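Local coordinates for adapter protein mecA 2 (Bacillus subtilis, PDB 3JTN) that targets unfolded and aggregated proteins, and the competence factor ComK, to the ClpC protease, with which its C-terminal domain, the part in this crystal, interacts, at residues E18-R22 with I23-G27; E50-V53 with A54-E58; T63-I67 with Y68-E72. One frame throughout, in Å; residues are numbered along the deposited sequence.

Interaction 1: E18-R22 with I23-G27; sequences ESLQR and IGITG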
loop_
_atom_site.group_PDB
_atom_site.type_symbol
_atom_site.label_atom_id
_atom_site.label_comp_id
_atom_site.label_asym_id
_atom_site.label_seq_id
_atom_site.Cartn_x
_atom_site.Cartn_y
_atom_site.Cartn_z
ATOM N N GLU A 18 -0.481 5.835 8.529
ATOM C CA GLU A 18 -0.175 6.111 9.928
ATOM C C GLU A 18 0.189 4.823 10.645
ATOM O O GLU A 18 1.114 4.786 11.456
ATOM C CB GLU A 18 -1.364 6.785 10.628
ATOM C CG GLU A 18 -1.139 7.033 12.117
ATOM C CD GLU A 18 0.240 7.610 12.419
ATOM O OE1 GLU A 18 1.023 6.949 13.141
ATOM O OE2 GLU A 18 0.542 8.720 11.926
ATOM N N SER A 19 -0.536 3.757 10.337
ATOM C CA SER A 19 -0.298 2.489 11.007
ATOM C C SER A 19 1.015 1.909 10.486
ATOM O O SER A 19 1.852 1.473 11.268
ATOM C CB SER A 19 -1.450 1.518 10.769
ATOM O OG SER A 19 -2.617 1.962 11.428
ATOM N N LEU A 20 1.206 1.940 9.169
ATOM C CA LEU A 20 2.443 1.409 8.584
ATOM C C LEU A 20 3.682 2.134 9.116
ATOM O O LEU A 20 4.685 1.503 9.452
ATOM C CB LEU A 20 2.401 1.459 7.055
ATOM C CG LEU A 20 1.306 0.650 6.354
ATOM C CD1 LEU A 20 1.605 0.562 4.875
ATOM C CD2 LEU A 20 1.192 -0.729 6.956
ATOM N N GLN A 21 3.617 3.459 9.181
ATOM C CA GLN A 21 4.688 4.240 9.788
ATOM C C GLN A 21 4.875 3.862 11.257
ATOM O O GLN A 21 5.996 3.790 11.752
ATOM C CB GLN A 21 4.390 5.730 9.672
ATOM C CG GLN A 21 5.396 6.605 10.387
ATOM C CD GLN A 21 5.022 8.072 10.328
ATOM O OE1 GLN A 21 5.559 8.824 9.515
ATOM N NE2 GLN A 21 4.090 8.486 11.182
ATOM N N ARG A 22 3.771 3.613 11.953
ATOM C CA ARG A 22 3.845 3.181 13.336
ATOM C C ARG A 22 4.714 1.917 13.415
ATOM O O ARG A 22 5.567 1.801 14.294
ATOM C CB ARG A 22 2.444 2.878 13.885
ATOM C CG ARG A 22 2.262 3.216 15.353
ATOM C CD ARG A 22 1.403 2.182 16.081
ATOM N NE ARG A 22 2.297 1.201 16.671
ATOM C CZ ARG A 22 2.246 -0.114 16.487
ATOM N NH1 ARG A 22 1.290 -0.679 15.754
ATOM N NH2 ARG A 22 3.166 -0.866 17.073
ATOM N N ILE A 23 4.493 0.972 12.501
ATOM C CA ILE A 23 5.200 -0.304 12.579
ATOM C C ILE A 23 6.483 -0.338 11.747
ATOM O O ILE A 23 6.947 -1.406 11.326
ATOM C CB ILE A 23 4.283 -1.505 12.278
ATOM C CG1 ILE A 23 3.955 -1.587 10.798
ATOM C CG2 ILE A 23 2.989 -1.409 13.121
ATOM C CD1 ILE A 23 2.969 -2.697 10.452
ATOM N N GLY A 24 7.059 0.839 11.527
ATOM C CA GLY A 24 8.339 0.951 10.849
ATOM C C GLY A 24 8.346 0.637 9.355
ATOM O O GLY A 24 9.423 0.516 8.764
ATOM N N ILE A 25 7.170 0.503 8.740
ATOM C CA ILE A 25 7.089 0.281 7.289
ATOM C C ILE A 25 6.891 1.616 6.580
ATOM O O ILE A 25 5.766 2.108 6.461
ATOM C CB ILE A 25 5.919 -0.644 6.901
ATOM C CG1 ILE A 25 6.066 -2.026 7.533
ATOM C CG2 ILE A 25 5.792 -0.760 5.400
ATOM C CD1 ILE A 25 7.466 -2.427 7.742
ATOM N N THR A 26 7.984 2.200 6.105
ATOM C CA THR A 26 7.957 3.567 5.595
ATOM C C THR A 26 7.930 3.617 4.062
ATOM O O THR A 26 7.975 4.683 3.457
ATOM C CB THR A 26 9.143 4.377 6.183
ATOM O OG1 THR A 26 8.945 4.557 7.593
ATOM C CG2 THR A 26 9.258 5.728 5.539
ATOM N N GLY A 27 7.821 2.454 3.432
ATOM C CA GLY A 27 7.867 2.390 1.985
ATOM C C GLY A 27 6.499 2.269 1.353
ATOM O O GLY A 27 5.616 3.080 1.591
#
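Three backbone amides, of I23, G24 and I25, turn back on the last turn of the helix and close it, a worked example of the Schellman motif. I23 N still keeps the i to i+4 pattern, donating to S19 O at 3.0 Å with the donor in the carbonyl plane. The pattern then breaks: I25 N reaches L20 O at 2.8 Å and G24 N reaches Q21 O at 3.1 Å, the latter from well above the carbonyl plane. G24, with its positive phi of 71°, is the C-prime residue that reverses the chain.

The apolar contact that usually accompanies this motif is present as well: L20 CB lies 4.1 Å from I25 CB. The I23 CG1 branch, in the crowded position between backbone N and carbonyl carbon (chi1 73°), brings CG1 within 3.4 Å of L20 O and CD1 to 4.4 Å from L20 CD2.

The other branch of I23 meets a charge: CG2 sits over one face of the R22 guanidinium, 3.2 Å from NH1. Cutting I23 back to an alanine is likely to leave a gap beside L20 CD2 and the R22 guanidinium without the methyl over its face.

Around this corner, L20 packs on V83 of helix 82-87 and on L39 and L41 of strand 36-41, I25 rests on L41, and S19 OG is hydrogen-bonded to Y59 OH of helix 49-59.

Interaction 2: E50-V53 with A54-E58; sequences EGVV and AVLAE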
loop_
_atom_site.group_PDB
_atom_site.type_symbol
_atom_site.label_atom_id
_atom_site.label_comp_id
_atom_site.label_asym_id
_atom_site.label_seq_id
_atom_site.Cartn_x
_atom_site.Cartn_y
_atom_site.Cartn_z
ATOM N N GLU A 50 1.800 -11.985 7.686
ATOM C CA GLU A 50 0.528 -12.044 8.397
ATOM C C GLU A 50 0.325 -10.779 9.218
ATOM O O GLU A 50 -0.771 -10.246 9.274
ATOM C CB GLU A 50 0.474 -13.274 9.307
ATOM C CG GLU A 50 0.626 -14.604 8.583
ATOM C CD GLU A 50 2.046 -14.855 8.094
ATOM O OE1 GLU A 50 3.000 -14.582 8.851
ATOM O OE2 GLU A 50 2.207 -15.335 6.950
ATOM N N GLY A 51 1.395 -10.310 9.852
ATOM C CA GLY A 51 1.358 -9.085 10.626
ATOM C C GLY A 51 0.953 -7.884 9.799
ATOM O O GLY A 51 -0.014 -7.195 10.115
ATOM N N VAL A 52 1.692 -7.633 8.726
ATOM C CA VAL A 52 1.435 -6.477 7.887
ATOM C C VAL A 52 0.120 -6.615 7.131
ATOM O O VAL A 52 -0.665 -5.669 7.068
ATOM C CB VAL A 52 2.587 -6.222 6.913
ATOM C CG1 VAL A 52 2.280 -5.003 6.041
ATOM C CG2 VAL A 52 3.891 -6.024 7.684
ATOM N N VAL A 53 -0.128 -7.792 6.565
ATOM C CA VAL A 53 -1.398 -8.043 5.887
ATOM C C VAL A 53 -2.567 -7.802 6.825
ATOM O O VAL A 53 -3.527 -7.128 6.465
ATOM C CB VAL A 53 -1.484 -9.479 5.326
ATOM C CG1 VAL A 53 -2.932 -9.932 5.216
ATOM C CG2 VAL A 53 -0.795 -9.549 3.977
ATOM N N ALA A 54 -2.487 -8.365 8.028
ATOM C CA ALA A 54 -3.525 -8.163 9.024
ATOM C C ALA A 54 -3.860 -6.684 9.133
ATOM O O ALA A 54 -5.033 -6.313 9.134
ATOM C CB ALA A 54 -3.091 -8.720 10.375
ATOM N N VAL A 55 -2.841 -5.830 9.213
ATOM C CA VAL A 55 -3.115 -4.400 9.318
ATOM C C VAL A 55 -3.600 -3.858 7.986
ATOM O O VAL A 55 -4.440 -2.959 7.956
ATOM C CB VAL A 55 -1.917 -3.556 9.835
ATOM C CG1 VAL A 55 -0.975 -4.402 10.688
ATOM C CG2 VAL A 55 -1.178 -2.915 8.694
ATOM N N LEU A 56 -3.086 -4.405 6.885
ATOM C CA LEU A 56 -3.522 -3.974 5.560
ATOM C C LEU A 56 -5.019 -4.177 5.398
ATOM O O LEU A 56 -5.704 -3.322 4.832
ATOM C CB LEU A 56 -2.800 -4.744 4.462
ATOM C CG LEU A 56 -1.424 -4.239 4.055
ATOM C CD1 LEU A 56 -1.002 -4.948 2.784
ATOM C CD2 LEU A 56 -1.452 -2.737 3.854
ATOM N N ALA A 57 -5.506 -5.315 5.898
ATOM C CA ALA A 57 -6.915 -5.706 5.795
ATOM C C ALA A 57 -7.855 -4.768 6.540
ATOM O O ALA A 57 -9.046 -4.684 6.215
ATOM C CB ALA A 57 -7.109 -7.133 6.291
ATOM N N GLU A 58 -7.326 -4.081 7.548
ATOM C CA GLU A 58 -8.111 -3.102 8.288
ATOM C C GLU A 58 -8.455 -1.936 7.382
ATOM O O GLU A 58 -9.460 -1.267 7.575
ATOM C CB GLU A 58 -7.333 -2.584 9.500
ATOM C CG GLU A 58 -7.149 -3.589 10.636
ATOM C CD GLU A 58 -6.106 -3.133 11.654
ATOM O OE1 GLU A 58 -5.378 -2.150 11.369
ATOM O OE2 GLU A 58 -6.006 -3.758 12.734
#
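V52 and L56, one turn apart on the same side of the helix, illustrate how neighbouring turns share a buried stripe. The CG1 methyl of V52 approaches CG of L56 at 4.3 Å, and L56, with CG anti to its carbonyl carbon (chi1 -84°), lays that branch point back over the preceding turn, where CG comes within 3.4 Å of V52 O. That same carbonyl oxygen receives L56 N at 2.7 Å, in the carbonyl plane, so the backbone N-H of L56 is bonded to this oxygen while its side chain packs against it.

V55 is turned differently. Its first torsion of -26° leaves CG1 almost eclipsed with its own backbone N, with CG1 turned toward G51 O and CG2 toward V52 O; the rotation, and with it both close approaches, is doubtful. V55 N, donating to G51 O at 3.3 Å, makes the longest of the four backbone bonds that join 50-53 to 54-58.

On another side, V53 directs its methyls off the helix, while its carbonyl takes A57 N at 2.7 Å, nearly along the C=O axis. A54 N makes the first of the four bonds, to E50 O, and the A54 methyl lies 3.0 Å from that oxygen.

These orientations sort the neighbours of helix 49-59. V53 and L56 meet I3 and Y5 of strand 3-7, V52 and L56 reach L41 and L39 of strand 36-41, and V55 and L56 face L20 and L16 of helix 10-22.

Interaction 3: T63-I67 with Y68-E72; sequences TTLTI and YRLQE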
loop_
_atom_site.group_PDB
_atom_site.type_symbol
_atom_site.label_atom_id
_atom_site.label_comp_id
_atom_site.label_asym_id
_atom_site.label_seq_id
_atom_site.Cartn_x
_atom_site.Cartn_y
_atom_site.Cartn_z
ATOM N N THR A 63 -6.405 -8.138 -3.396
ATOM C CA THR A 63 -6.712 -7.995 -4.803
ATOM C C THR A 63 -6.057 -9.179 -5.479
ATOM O O THR A 63 -5.039 -9.675 -4.996
ATOM C CB THR A 63 -6.168 -6.659 -5.348
ATOM O OG1 THR A 63 -6.354 -6.592 -6.767
ATOM C CG2 THR A 63 -4.691 -6.516 -5.020
ATOM N N THR A 64 -6.645 -9.657 -6.572
ATOM C CA THR A 64 -6.037 -10.747 -7.328
ATOM C C THR A 64 -5.075 -10.182 -8.366
ATOM O O THR A 64 -4.386 -10.927 -9.061
ATOM C CB THR A 64 -7.087 -11.632 -8.027
ATOM O OG1 THR A 64 -7.767 -10.867 -9.030
ATOM C CG2 THR A 64 -8.096 -12.181 -7.013
ATOM N N LEU A 65 -5.027 -8.859 -8.461
ATOM C CA LEU A 65 -4.157 -8.213 -9.432
ATOM C C LEU A 65 -2.730 -8.713 -9.297
ATOM O O LEU A 65 -2.345 -9.231 -8.259
ATOM C CB LEU A 65 -4.197 -6.695 -9.276
ATOM C CG LEU A 65 -5.133 -5.970 -10.240
ATOM C CD1 LEU A 65 -6.552 -6.494 -10.114
ATOM C CD2 LEU A 65 -5.080 -4.489 -9.970
ATOM N N THR A 66 -1.956 -8.586 -10.367
ATOM C CA THR A 66 -0.527 -8.812 -10.285
ATOM C C THR A 66 0.149 -7.451 -10.214
ATOM O O THR A 66 -0.457 -6.430 -10.571
ATOM C CB THR A 66 -0.024 -9.605 -11.493
ATOM O OG1 THR A 66 -0.222 -8.841 -12.692
ATOM C CG2 THR A 66 -0.795 -10.902 -11.603
ATOM N N ILE A 67 1.387 -7.416 -9.728
ATOM C CA ILE A 67 2.152 -6.170 -9.746
ATOM C C ILE A 67 2.481 -5.855 -11.196
ATOM O O ILE A 67 2.678 -4.696 -11.560
ATOM C CB ILE A 67 3.463 -6.272 -8.942
ATOM C CG1 ILE A 67 4.107 -4.891 -8.781
ATOM C CG2 ILE A 67 4.437 -7.231 -9.620
ATOM C CD1 ILE A 67 3.491 -4.048 -7.681
ATOM N N TYR A 68 2.540 -6.905 -12.015
ATOM C CA TYR A 68 2.732 -6.751 -13.457
ATOM C C TYR A 68 1.573 -5.965 -14.061
ATOM O O TYR A 68 1.777 -4.970 -14.756
ATOM C CB TYR A 68 2.865 -8.106 -14.161
ATOM C CG TYR A 68 2.949 -7.954 -15.665
ATOM C CD1 TYR A 68 4.156 -7.668 -16.280
ATOM C CD2 TYR A 68 1.812 -8.041 -16.456
ATOM C CE1 TYR A 68 4.240 -7.496 -17.652
ATOM C CE2 TYR A 68 1.881 -7.876 -17.824
ATOM C CZ TYR A 68 3.098 -7.600 -18.420
ATOM O OH TYR A 68 3.179 -7.430 -19.785
ATOM N N ARG A 69 0.354 -6.416 -13.792
ATOM C CA ARG A 69 -0.830 -5.716 -14.271
ATOM C C ARG A 69 -0.805 -4.265 -13.816
ATOM O O ARG A 69 -1.168 -3.353 -14.568
ATOM C CB ARG A 69 -2.097 -6.387 -13.752
ATOM C CG ARG A 69 -3.361 -5.939 -14.476
ATOM C CD ARG A 69 -3.406 -6.514 -15.886
ATOM N NE ARG A 69 -4.694 -6.293 -16.542
ATOM C CZ ARG A 69 -4.900 -5.413 -17.518
ATOM N NH1 ARG A 69 -3.902 -4.661 -17.962
ATOM N NH2 ARG A 69 -6.106 -5.284 -18.057
ATOM N N LEU A 70 -0.375 -4.058 -12.576
ATOM C CA LEU A 70 -0.324 -2.722 -11.996
ATOM C C LEU A 70 0.810 -1.857 -12.557
ATOM O O LEU A 70 0.657 -0.651 -12.703
ATOM C CB LEU A 70 -0.223 -2.797 -10.463
ATOM C CG LEU A 70 -1.512 -3.133 -9.698
ATOM C CD1 LEU A 70 -1.299 -3.087 -8.183
ATOM C CD2 LEU A 70 -2.643 -2.203 -10.094
ATOM N N GLN A 71 1.946 -2.464 -12.868
ATOM C CA GLN A 71 3.093 -1.676 -13.303
ATOM C C GLN A 71 3.106 -1.388 -14.805
ATOM O O GLN A 71 3.644 -0.371 -15.242
ATOM C CB GLN A 71 4.392 -2.360 -12.896
ATOM C CG GLN A 71 4.800 -3.469 -13.830
ATOM C CD GLN A 71 5.665 -4.491 -13.139
ATOM O OE1 GLN A 71 6.129 -5.450 -13.759
ATOM N NE2 GLN A 71 5.882 -4.298 -11.839
ATOM N N GLU A 72 2.524 -2.271 -15.599
ATOM C CA GLU A 72 2.520 -2.048 -17.036
ATOM C C GLU A 72 1.237 -1.355 -17.478
ATOM O O GLU A 72 1.200 -0.713 -18.524
ATOM C CB GLU A 72 2.729 -3.359 -17.801
ATOM C CG GLU A 72 2.585 -3.230 -19.322
ATOM C CD GLU A 72 3.687 -2.395 -19.967
ATOM O OE1 GLU A 72 3.371 -1.459 -20.743
ATOM O OE2 GLU A 72 4.873 -2.682 -19.700
#
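T66 and R69 meet in a textbook N-cap: T66 OG1 accepts the R69 backbone N-H at 2.7 Å, and the bond is nearly straight, 164° at the hydrogen. The hydroxyl gets there because chi1 (64°) holds OG1 between its own backbone N and carbonyl carbon, folded in toward the first turn; R69 CB lies 3.3 Å from it. The T66 carbonyl is used too, taking L70 N at 3.1 Å, so T66 holds two successive amides, those of R69 and L70.

Next to the cap, I67 O receives Q71 N at 2.7 Å, and a chi1 of 81° brings the otherwise extended Q71 side chain alongside that carbonyl. NE2 is close to I67 O but badly angled for a hydrogen bond, and lies 3.6 Å from I67 CG1.

Beside the polar cap, L65, just before T66, and L70, four residues after it, form a hydrophobic staple: their CD2 methyls press together at 3.3 Å, tighter than usual, and the two side chains cross at about a right angle.

Farther out, an ST turn, T63 OG1 taking L65 N at 3.1 Å, sets the chain that presents L65. F38 and Y33 lie against both leucines, and R69 makes a cation-pi contact with Y73.

As an acceptor, the T66 hydroxyl stands in for the carbonyl that a preceding turn would supply, and is likely to temper the positive end of the helix dipole, while the leucine pair closes the same end against the sheet.

Overall arrangement
The three interactions follow in series along the chain: the C-terminal end of helix 10-22, the body of helix 49-59 and the start of helix 67-73 of one ClpC-interacting domain. Interactions 1 and 2 have centres about 12 Å apart and touch directly, L20 CD2 lying 3.7 Å from V55 CG2, so these two helices form one packed layer. Interaction 3 stands apart, its centre about 23 Å from that of interaction 1 and about 19 Å from that of interaction 2. All three touch strand 36-41, interactions 1 and 2 through L39 and L41 and interaction 3 through F38 and S40, so the strand lies between the two packed helices and helix 67-73.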